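PDB 4I2O: FixK2 protein from Bradyrhizobium japonicum, which binds DNA as a dimeric CRP/FNR-superfamily protein and probably regulates transcription of genes linked to nitrogen fixation. Local coordinates for residues 141-144 / 145-149. The protein carries 1 engineered substitution. Residues are numbered along the deposited sequence; the frame is centred on the assembly and turned at random.
Sequences ELRH and AEDHM
Two turns of the long dimerisation helix 128-154, the element that in CRP/FNR regulators joins the cyclic nucleotide-binding-type beta domain to the helix-turn-helix domain, meet where Leu142 and Glu146 pack one turn apart. Four backbone i to i+4 hydrogen bonds hold the turns, among them Glu146 N to Leu142 O (2.8 Å) and Asp147 N to Arg143 O, the straightest at 173°. Ala145 suits the dimer interface: its small methyl is consistent with a close approach of the two helices, where it packs on Ala145 of the second subunit. Leu142 has CG trans to the backbone N (chi1 178°), beside the carbonyl carbon, which brings its branches alongside Glu146, whose carboxylate lies against them: Glu146 OE2 is 3.7 Å from Leu142 CG. Glu146 suits this place through its extended aliphatic stem, with Glu146 CG 3.2 Å from Leu142 O; the residue also packs on Leu102 of the second subunit. Cut back to an alanine, Glu146 would probably leave Leu142 without this cover and open a gap beside Leu102 of the second subunit. Asp147 and Arg143 carry opposite charges but do not pair, Arg143 NE and Asp147 OD2 standing 5.9 Å apart; Asp147 makes a weak, long ion pair with Lys73 of the second subunit. On another side of the helix, histidines offer both a flat ring and a polar nitrogen: His144 NE2 hydrogen-bonds Glu167 OE2, while His148 stacks on Tyr190 and hydrogen-bonds the backbone O of Tyr190 through NE2. The rings of His144 and His148 barely overlap, their centroids 5.8 Å apart and their planes at 30°.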
ATOM      1  N   GLU A 141      -1.203   5.940   7.076  1.00 22.70           N
ATOM      2  CA  GLU A 141      -1.271   5.801   5.604  1.00 20.06           C
ATOM      3  C   GLU A 141      -0.797   4.435   5.149  1.00 17.11           C
ATOM      4  O   GLU A 141      -1.396   3.804   4.255  1.00 18.72           O
ATOM      5  CB  GLU A 141      -0.375   6.855   4.948  1.00 16.57           C
ATOM      6  CG  GLU A 141      -0.971   8.279   5.141  1.00 19.09           C
ATOM      7  CD  GLU A 141      -0.052   9.344   4.516  1.00 37.75           C
ATOM      8  OE1 GLU A 141       0.093   9.354   3.278  1.00 50.45           O
ATOM      9  OE2 GLU A 141       0.506  10.151   5.265  1.00 44.99           O
ATOM     10  N   LEU A 142       0.282   3.948   5.778  1.00 15.10           N
ATOM     11  CA  LEU A 142       0.792   2.613   5.485  1.00 16.92           C
ATOM     12  C   LEU A 142      -0.241   1.501   5.826  1.00 15.39           C
ATOM     13  O   LEU A 142      -0.426   0.525   5.028  1.00 16.68           O
ATOM     14  CB  LEU A 142       2.115   2.400   6.218  1.00 14.28           C
ATOM     15  CG  LEU A 142       2.749   0.997   6.041  1.00 20.58           C
ATOM     16  CD1 LEU A 142       3.075   0.639   4.570  1.00 20.81           C
ATOM     17  CD2 LEU A 142       4.031   0.899   6.923  1.00 19.97           C
ATOM     18  N   ARG A 143      -0.900   1.609   6.966  1.00 16.77           N
ATOM     19  CA  ARG A 143      -1.880   0.615   7.370  1.00 22.97           C
ATOM     20  C   ARG A 143      -3.008   0.631   6.336  1.00 20.52           C
ATOM     21  O   ARG A 143      -3.443  -0.422   5.880  1.00 15.93           O
ATOM     22  CB  ARG A 143      -2.427   0.949   8.745  1.00 25.38           C
ATOM     23  CG  ARG A 143      -3.519   0.002   9.248  1.00 25.45           C
ATOM     24  CD  ARG A 143      -3.911   0.341  10.709  1.00 64.74           C
ATOM     25  NE  ARG A 143      -4.465   1.695  10.829  1.00 67.70           N
ATOM     26  CZ  ARG A 143      -3.858   2.743  11.403  1.00 66.50           C
ATOM     27  NH1 ARG A 143      -2.637   2.634  11.966  1.00 66.92           N
ATOM     28  NH2 ARG A 143      -4.486   3.920  11.414  1.00 60.34           N
ATOM     29  N   HIS A 144      -3.459   1.824   5.934  1.00 17.91           N
ATOM     30  CA  HIS A 144      -4.492   1.862   4.890  1.00 18.32           C
ATOM     31  C   HIS A 144      -4.044   1.190   3.573  1.00 19.18           C
ATOM     32  O   HIS A 144      -4.824   0.435   2.982  1.00 18.17           O
ATOM     33  CB  HIS A 144      -4.895   3.317   4.627  1.00 16.43           C
ATOM     34  CG  HIS A 144      -6.158   3.461   3.815  1.00 20.13           C
ATOM     35  ND1 HIS A 144      -6.146   3.421   2.449  1.00 21.24           N
ATOM     36  CD2 HIS A 144      -7.450   3.665   4.190  1.00 24.52           C
ATOM     37  CE1 HIS A 144      -7.406   3.551   1.994  1.00 20.31           C
ATOM     38  NE2 HIS A 144      -8.202   3.715   3.030  1.00 22.73           N
ATOM     39  N   ALA A 145      -2.796   1.436   3.149  1.00 15.67           N
ATOM     40  CA  ALA A 145      -2.280   0.923   1.896  1.00 19.10           C
ATOM     41  C   ALA A 145      -2.119  -0.584   2.000  1.00 17.14           C
ATOM     42  O   ALA A 145      -2.422  -1.287   1.008  1.00 17.03           O
ATOM     43  CB  ALA A 145      -0.911   1.613   1.500  1.00 17.03           C
ATOM     44  N   GLU A 146      -1.668  -1.080   3.152  1.00 16.11           N
ATOM     45  CA  GLU A 146      -1.578  -2.563   3.361  1.00 17.47           C
ATOM     46  C   GLU A 146      -2.931  -3.259   3.206  1.00 20.00           C
ATOM     47  O   GLU A 146      -3.082  -4.281   2.489  1.00 18.45           O
ATOM     48  CB  GLU A 146      -0.972  -2.885   4.745  1.00 24.46           C
ATOM     49  CG  GLU A 146       0.533  -2.503   4.827  1.00 26.15           C
ATOM     50  CD  GLU A 146       1.107  -2.501   6.237  1.00 29.45           C
ATOM     51  OE1 GLU A 146       0.343  -2.426   7.243  1.00 24.33           O
ATOM     52  OE2 GLU A 146       2.355  -2.623   6.349  1.00 29.21           O
ATOM     53  N   ASP A 147      -3.942  -2.712   3.852  1.00 17.10           N
ATOM     54  CA  ASP A 147      -5.288  -3.275   3.707  1.00 16.39           C
ATOM     55  C   ASP A 147      -5.713  -3.168   2.269  1.00 18.05           C
ATOM     56  O   ASP A 147      -6.383  -4.100   1.732  1.00 17.81           O
ATOM     57  CB  ASP A 147      -6.306  -2.481   4.580  1.00 22.53           C
ATOM     58  CG  ASP A 147      -6.170  -2.770   6.068  1.00 33.31           C
ATOM     59  OD1 ASP A 147      -5.512  -3.769   6.450  1.00 36.39           O
ATOM     60  OD2 ASP A 147      -6.761  -1.998   6.872  1.00 29.62           O
ATOM     61  N   HIS A 148      -5.411  -2.014   1.635  1.00 17.68           N
ATOM     62  CA  HIS A 148      -5.845  -1.812   0.257  1.00 17.92           C
ATOM     63  C   HIS A 148      -5.101  -2.740  -0.710  1.00 20.07           C
ATOM     64  O   HIS A 148      -5.686  -3.178  -1.706  1.00 17.94           O
ATOM     65  CB  HIS A 148      -5.692  -0.378  -0.188  1.00 16.39           C
ATOM     66  CG  HIS A 148      -6.783   0.067  -1.067  1.00 20.93           C
ATOM     67  ND1 HIS A 148      -8.128  -0.095  -0.750  1.00 20.86           N
ATOM     68  CD2 HIS A 148      -6.747   0.683  -2.268  1.00 21.11           C
ATOM     69  CE1 HIS A 148      -8.852   0.342  -1.757  1.00 24.22           C
ATOM     70  NE2 HIS A 148      -8.041   0.843  -2.685  1.00 20.85           N
ATOM     71  N   MET A 149      -3.843  -3.090  -0.442  1.00 15.62           N
ATOM     72  CA  MET A 149      -3.243  -4.152  -1.294  1.00 14.69           C
ATOM     73  C   MET A 149      -3.960  -5.459  -1.248  1.00 14.04           C
ATOM     74  O   MET A 149      -4.093  -6.158  -2.281  1.00 16.12           O
ATOM     75  CB  MET A 149      -1.765  -4.363  -0.888  1.00 13.90           C
ATOM     76  CG  MET A 149      -0.880  -3.157  -1.250  1.00 16.83           C
ATOM     77  SD  MET A 149       0.892  -3.512  -0.869  1.00 22.30           S
ATOM     78  CE  MET A 149       1.038  -3.340   0.881  1.00 30.12           C
TER